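Local coordinates for protein epoxide hydrolase (Aspergillus niger, PDB 3G02) that probably catalyses the hydrolysis of epoxides to diols with an alpha/beta-hydrolase fold, here in a form evolved in the laboratory for enantioselectivity, at residues F341-F346 / V365-H370; L214-M219 / D349-P354. The protein carries 9 engineered substitutions. All blocks are in the same frame, centred on the assembly; numbering follows the deposited sequence. Where two conformers were deposited one is given.

Both contacts belong to the edge of the central sheet of the alpha/beta-hydrolase fold formed by its last strands, their centres about 10 Å apart. Interaction 1 pairs the last two parallel strands, 340-345 and 362-369; interaction 2 joins the loops that leave strands 209-214 and 340-345. Along the chain their segments alternate: 214-219, 341-346, 349-354, 365-370. Strand 209-214 runs beside 340-345, so Leu214 joins the two contacts: its O lies 2.9 Å from Ser344 N, a probable hydrogen bond. The loops of interaction 2 follow on from the C-terminal ends of their strands, and there Asp349 meets His375, a predicted catalytic residue, and Phe216 lies near Asp193, the predicted nucleophile.

Interaction 1: F341-F346 / V365-H370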
loop_
_atom_site.group_PDB
_atom_site.type_symbol
_atom_site.label_atom_id
_atom_site.label_comp_id
_atom_site.label_asym_id
_atom_site.label_seq_id
_atom_site.Cartn_x
_atom_site.Cartn_y
_atom_site.Cartn_z
ATOM N N PHE A 341 -4.781 -29.914 19.024
ATOM C CA PHE A 341 -4.977 -28.766 18.147
ATOM C C PHE A 341 -6.471 -28.628 17.883
ATOM O O PHE A 341 -7.146 -29.604 17.557
ATOM C CB PHE A 341 -4.171 -29.000 16.858
ATOM C CG PHE A 341 -4.385 -27.975 15.773
ATOM C CD1 PHE A 341 -4.480 -26.615 16.059
ATOM C CD2 PHE A 341 -4.430 -28.380 14.444
ATOM C CE1 PHE A 341 -4.667 -25.688 15.031
ATOM C CE2 PHE A 341 -4.603 -27.462 13.417
ATOM C CZ PHE A 341 -4.723 -26.111 13.712
ATOM N N GLY A 342 -6.985 -27.412 18.069
ATOM C CA GLY A 342 -8.400 -27.124 17.876
ATOM C C GLY A 342 -8.599 -25.949 16.946
ATOM O O GLY A 342 -7.729 -25.080 16.840
ATOM N N PHE A 343 -9.738 -25.933 16.258
ATOM C CA PHE A 343 -10.037 -24.870 15.311
ATOM C C PHE A 343 -11.491 -24.424 15.360
ATOM O O PHE A 343 -12.403 -25.251 15.435
ATOM C CB PHE A 343 -9.664 -25.292 13.890
ATOM C CG PHE A 343 -9.492 -24.132 12.949
ATOM C CD1 PHE A 343 -8.258 -23.489 12.840
ATOM C CD2 PHE A 343 -10.561 -23.670 12.187
ATOM C CE1 PHE A 343 -8.097 -22.410 11.980
ATOM C CE2 PHE A 343 -10.406 -22.586 11.330
ATOM C CZ PHE A 343 -9.169 -21.962 11.227
ATOM N N SER A 344 -11.688 -23.106 15.320
ATOM C CA SER A 344 -13.013 -22.509 15.169
ATOM C C SER A 344 -13.100 -21.797 13.825
ATOM O O SER A 344 -12.346 -20.854 13.559
ATOM C CB SER A 344 -13.311 -21.531 16.304
ATOM O OG SER A 344 -13.464 -22.207 17.537
ATOM N N PHE A 345 -14.026 -22.263 12.992
ATOM C CA PHE A 345 -14.189 -21.795 11.623
ATOM C C PHE A 345 -15.321 -20.786 11.549
ATOM O O PHE A 345 -16.457 -21.085 11.926
ATOM C CB PHE A 345 -14.485 -22.993 10.703
ATOM C CG PHE A 345 -14.694 -22.629 9.257
ATOM C CD1 PHE A 345 -13.662 -22.778 8.331
ATOM C CD2 PHE A 345 -15.932 -22.166 8.812
ATOM C CE1 PHE A 345 -13.855 -22.459 6.988
ATOM C CE2 PHE A 345 -16.134 -21.837 7.470
ATOM C CZ PHE A 345 -15.092 -21.985 6.556
ATOM N N PHE A 346 -15.000 -19.590 11.066
ATOM C CA PHE A 346 -15.994 -18.560 10.784
ATOM C C PHE A 346 -15.992 -18.274 9.281
ATOM O O PHE A 346 -14.928 -18.078 8.690
ATOM C CB PHE A 346 -15.717 -17.307 11.618
ATOM C CG PHE A 346 -15.834 -17.541 13.097
ATOM C CD1 PHE A 346 -17.073 -17.449 13.731
ATOM C CD2 PHE A 346 -14.718 -17.885 13.857
ATOM C CE1 PHE A 346 -17.194 -17.677 15.094
ATOM C CE2 PHE A 346 -14.832 -18.113 15.228
ATOM C CZ PHE A 346 -16.072 -18.007 15.846
ATOM N N VAL A 365 -7.984 -32.328 16.916
ATOM C CA VAL A 365 -8.881 -33.156 17.728
ATOM C C VAL A 365 -10.200 -32.441 18.015
ATOM O O VAL A 365 -11.120 -33.017 18.600
ATOM C CB VAL A 365 -8.215 -33.566 19.069
ATOM C CG1 VAL A 365 -7.009 -34.471 18.820
ATOM C CG2 VAL A 365 -7.809 -32.338 19.883
ATOM N N PHE A 366 -10.284 -31.182 17.595
ATOM C CA PHE A 366 -11.421 -30.327 17.916
ATOM C C PHE A 366 -11.663 -29.372 16.755
ATOM O O PHE A 366 -10.759 -28.648 16.339
ATOM C CB PHE A 366 -11.126 -29.564 19.211
ATOM C CG PHE A 366 -12.220 -28.627 19.649
ATOM C CD1 PHE A 366 -12.284 -27.324 19.153
ATOM C CD2 PHE A 366 -13.157 -29.028 20.595
ATOM C CE1 PHE A 366 -13.279 -26.451 19.572
ATOM C CE2 PHE A 366 -14.157 -28.159 21.020
ATOM C CZ PHE A 366 -14.217 -26.870 20.510
ATOM N N PHE A 367 -12.883 -29.389 16.229
ATOM C CA PHE A 367 -13.274 -28.490 15.151
ATOM C C PHE A 367 -14.708 -28.037 15.357
ATOM O O PHE A 367 -15.588 -28.846 15.657
ATOM C CB PHE A 367 -13.126 -29.174 13.787
ATOM C CG PHE A 367 -13.377 -28.262 12.615
ATOM C CD1 PHE A 367 -12.337 -27.531 12.049
ATOM C CD2 PHE A 367 -14.654 -28.136 12.073
ATOM C CE1 PHE A 367 -12.565 -26.684 10.964
ATOM C CE2 PHE A 367 -14.891 -27.293 10.989
ATOM C CZ PHE A 367 -13.843 -26.568 10.434
ATOM N N ARG A 368 -14.934 -26.736 15.205
ATOM C CA ARG A 368 -16.280 -26.176 15.269
ATOM C C ARG A 368 -16.503 -25.216 14.112
ATOM O O ARG A 368 -15.694 -24.311 13.884
ATOM C CB ARG A 368 -16.518 -25.440 16.593
ATOM C CG ARG A 368 -16.444 -26.303 17.847
ATOM C CD ARG A 368 -17.743 -27.050 18.129
ATOM N NE ARG A 368 -17.696 -27.776 19.401
ATOM C CZ ARG A 368 -17.198 -29.004 19.557
ATOM N NH1 ARG A 368 -16.693 -29.669 18.525
ATOM N NH2 ARG A 368 -17.205 -29.570 20.757
ATOM N N ASP A 369 -17.597 -25.447 13.385
ATOM C CA ASP A 369 -18.090 -24.558 12.335
ATOM C C ASP A 369 -19.061 -23.549 12.931
ATOM O O ASP A 369 -19.685 -23.817 13.964
ATOM C CB ASP A 369 -18.835 -25.365 11.265
ATOM C CG ASP A 369 -17.924 -25.880 10.166
ATOM O OD1 ASP A 369 -17.062 -25.113 9.682
ATOM O OD2 ASP A 369 -18.087 -27.051 9.768
ATOM N N HIS A 370 -19.193 -22.392 12.283
ATOM C CA HIS A 370 -20.226 -21.438 12.651
ATOM C C HIS A 370 -20.893 -20.876 11.411
ATOM O O HIS A 370 -20.265 -20.763 10.357
ATOM C CB HIS A 370 -19.650 -20.338 13.540
ATOM C CG HIS A 370 -19.099 -20.855 14.829
ATOM N ND1 HIS A 370 -19.897 -21.153 15.912
ATOM C CD2 HIS A 370 -17.835 -21.174 15.194
ATOM C CE1 HIS A 370 -19.145 -21.612 16.896
ATOM N NE2 HIS A 370 -17.890 -21.635 16.485
#
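Strands 341-345 and 365-369 run parallel, 3° between their directions and 4.6 Å between their axes at closest approach. Their amides and carbonyls alternate in the bonding: Phe343 gives its N to Phe366 O at 2.9 Å and takes Arg368 N on its own O, while the straightest bond runs from Phe345 N to Arg368 O (2.8 Å, 177°). At Gly342 a CB would lie only 3.2 Å from Phe366 CD1, a tight approach, so glycine suits the place; its CA comes within 3.2 Å of Phe366 O in a CA-H...O contact. On the sheet face of Phe343, Phe345 and Phe367, all three rings stand with CG anti to the backbone N. Phe367 lies alongside the other two, its CE1 3.8 Å from Phe343 CD2 and its CZ 3.6 Å from Phe345 CB. Next to them Asp369 turns OD1 to within 3.3 Å of Phe345 CD2, its carboxylate nearly perpendicular to the ring. One residue further on in each segment, the flat rings of Phe346 and His370 lie almost parallel (10°) but slid apart, with His370 CD2 over one face of Phe346. Asp388 OD2 on helix 382-396 is hydrogen-bonded to both His370 NE2 and Ser344 OG, which fixes the imidazole. That helix packs on the face carrying Phe366, whose ring meets Phe392 edge-to-face; helix 355-358, the crossover of this beta-alpha-beta unit, touches Phe343 and Phe367 on the other face.

Interaction 2: L214-M219 / D349-P354; sequences LNFCNM and DLVPVP. Engineered in segment 214-219: Phe216 (natural residue Leu), Asn218 (natural residue Ala). Engineered in segment 349-354: Val351 (natural residue Cys). With FMT (formic acid), chain D.
The ring of Phe216, an engineered residue, ends against the loop 349-354 with CG anti to the backbone N (chi1 -174°). Asp349 crosses it at about a right angle, with carboxylate and ring planes 54° apart. Asp349 OD1 lies in the ring plane at its edge, 3.5 Å from Phe216 CD1, where the slightly positive ring hydrogens suit a carboxylate oxygen. The anti lone pair of OD1 takes Leu350 N at 2.7 Å, and OD1 also accepts from His375 ND1. These two donors hold the carboxylate in place and would favour its charged form, consistent with the acid of a hydrolase catalytic triad. Asp349 OD2, by contrast, stands 3.1 Å from Asn215 O, an acceptor that would oppose negative charge there. Further round the ring, Val351, also engineered, crosses obliquely and brings CG2 to 3.6 Å from Phe216 CZ. Compact and branched, Val353 touches both Cys217 CB and Met219 CG with its CG2, 4.1 Å from the latter. A water ties the backbones together, accepting from Cys217 N at 2.9 Å and donating to Val351 O. The backbone N of Asn218, a third engineered residue, is hydrogen-bonded to formic acid, probably from the crystallisation liquor, which Arg200 also holds. Helix 233-248 packs on Val351 and Val353, helix 315-318 on Phe216 through Trp318, and strand 340-345 meets Cys217 through Phe343; Pro354 leads into helix 355-358 as its N-cap residue.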
loop_
_atom_site.group_PDB
_atom_site.type_symbol
_atom_site.label_atom_id
_atom_site.label_comp_id
_atom_site.label_asym_id
_atom_site.label_seq_id
_atom_site.Cartn_x
_atom_site.Cartn_y
_atom_site.Cartn_z
ATOM N N LEU A 214 -6.991 -22.350 17.435
ATOM C CA LEU A 214 -6.934 -21.258 16.457
ATOM C C LEU A 214 -8.295 -20.968 15.842
ATOM O O LEU A 214 -9.126 -21.863 15.703
ATOM C CB LEU A 214 -5.951 -21.595 15.332
ATOM C CG LEU A 214 -4.517 -22.001 15.678
ATOM C CD1 LEU A 214 -3.743 -22.275 14.392
ATOM C CD2 LEU A 214 -3.819 -20.941 16.517
ATOM N N ASN A 215 -8.520 -19.709 15.467
ATOM C CA ASN A 215 -9.674 -19.364 14.633
ATOM C C ASN A 215 -9.253 -18.790 13.276
ATOM O O ASN A 215 -10.046 -18.141 12.589
ATOM C CB ASN A 215 -10.653 -18.430 15.358
ATOM C CG ASN A 215 -10.033 -17.096 15.722
ATOM O OD1 ASN A 215 -10.204 -16.104 15.013
ATOM N ND2 ASN A 215 -9.314 -17.064 16.830
ATOM N N PHE A 216 -8.004 -19.054 12.899
ATOM C CA PHE A 216 -7.437 -18.556 11.655
ATOM C C PHE A 216 -6.265 -19.439 11.263
ATOM O O PHE A 216 -5.445 -19.785 12.112
ATOM C CB PHE A 216 -6.955 -17.115 11.863
ATOM C CG PHE A 216 -6.486 -16.432 10.606
ATOM C CD1 PHE A 216 -7.374 -15.689 9.831
ATOM C CD2 PHE A 216 -5.151 -16.504 10.214
ATOM C CE1 PHE A 216 -6.940 -15.044 8.670
ATOM C CE2 PHE A 216 -4.715 -15.868 9.052
ATOM C CZ PHE A 216 -5.610 -15.132 8.286
ATOM N N CYS A 217 -6.196 -19.804 9.987
ATOM C CA CYS A 217 -5.046 -20.533 9.454
ATOM C C CYS A 217 -4.621 -19.938 8.120
ATOM O O CYS A 217 -5.429 -19.817 7.204
ATOM C CB CYS A 217 -5.352 -22.028 9.305
ATOM S SG CYS A 217 -3.919 -23.000 8.735
ATOM N N ASN A 218 -3.340 -19.585 8.032
ATOM C CA ASN A 218 -2.768 -18.848 6.903
ATOM C C ASN A 218 -2.232 -19.743 5.774
ATOM O O ASN A 218 -1.613 -19.256 4.824
ATOM C CB ASN A 218 -1.652 -17.928 7.425
ATOM C CG ASN A 218 -1.310 -16.798 6.464
ATOM O OD1 ASN A 218 -0.148 -16.394 6.355
ATOM N ND2 ASN A 218 -2.320 -16.272 5.778
ATOM N N MET A 219 -2.490 -21.044 5.875
ATOM C CA MET A 219 -1.964 -22.031 4.925
ATOM C C MET A 219 -2.460 -21.843 3.490
ATOM O O MET A 219 -3.530 -21.278 3.255
ATOM C CB MET A 219 -2.326 -23.445 5.391
ATOM C CG MET A 219 -3.803 -23.799 5.181
ATOM S SD MET A 219 -4.263 -25.435 5.755
ATOM C CE MET A 219 -3.403 -26.473 4.568
ATOM N N ASP A 349 -14.387 -15.129 7.415
ATOM C CA ASP A 349 -12.980 -14.857 7.674
ATOM C C ASP A 349 -12.245 -14.689 6.337
ATOM O O ASP A 349 -12.810 -14.950 5.274
ATOM C CB ASP A 349 -12.363 -15.980 8.504
ATOM C CG ASP A 349 -11.249 -15.493 9.415
ATOM O OD1 ASP A 349 -10.604 -14.464 9.108
ATOM O OD2 ASP A 349 -11.003 -16.148 10.443
ATOM N N LEU A 350 -10.993 -14.249 6.400
ATOM C CA LEU A 350 -10.254 -13.822 5.208
ATOM C C LEU A 350 -9.893 -14.962 4.270
ATOM O O LEU A 350 -10.002 -14.830 3.051
ATOM C CB LEU A 350 -8.975 -13.073 5.610
ATOM C CG LEU A 350 -9.146 -11.953 6.640
ATOM C CD1 LEU A 350 -7.806 -11.321 6.969
ATOM C CD2 LEU A 350 -10.127 -10.914 6.121
ATOM N N VAL A 351 -9.462 -16.078 4.846
ATOM C CA VAL A 351 -8.914 -17.181 4.067
ATOM C C VAL A 351 -9.511 -18.492 4.590
ATOM O O VAL A 351 -8.824 -19.287 5.237
ATOM C CB VAL A 351 -7.363 -17.163 4.088
ATOM C CG1 VAL A 351 -6.840 -16.032 3.207
ATOM C CG2 VAL A 351 -6.826 -16.995 5.509
ATOM N N PRO A 352 -10.814 -18.704 4.322
ATOM C CA PRO A 352 -11.564 -19.776 4.977
ATOM C C PRO A 352 -11.291 -21.165 4.400
ATOM O O PRO A 352 -12.139 -21.746 3.712
ATOM C CB PRO A 352 -13.027 -19.347 4.803
ATOM C CG PRO A 352 -13.041 -18.443 3.621
ATOM C CD PRO A 352 -11.649 -17.928 3.385
ATOM N N VAL A 353 -10.101 -21.679 4.704
ATOM C CA VAL A 353 -9.685 -23.025 4.314
ATOM C C VAL A 353 -10.502 -24.066 5.088
ATOM O O VAL A 353 -10.885 -23.820 6.235
ATOM C CB VAL A 353 -8.154 -23.249 4.516
ATOM C CG1 VAL A 353 -7.362 -22.421 3.519
ATOM C CG2 VAL A 353 -7.718 -22.931 5.941
ATOM N N PRO A 354 -10.794 -25.218 4.453
ATOM C CA PRO A 354 -11.685 -26.211 5.051
ATOM C C PRO A 354 -11.010 -27.092 6.104
ATOM O O PRO A 354 -9.780 -27.132 6.191
ATOM C CB PRO A 354 -12.093 -27.061 3.848
ATOM C CG PRO A 354 -10.905 -27.027 2.966
ATOM C CD PRO A 354 -10.314 -25.647 3.125
HETATM C C FMT D . -1.407 -20.405 11.296
HETATM O O1 FMT D . -1.864 -19.529 10.561
HETATM O O2 FMT D . -1.443 -21.607 11.028
HETATM O O HOH W 1 -8.401 -19.616 8.143
#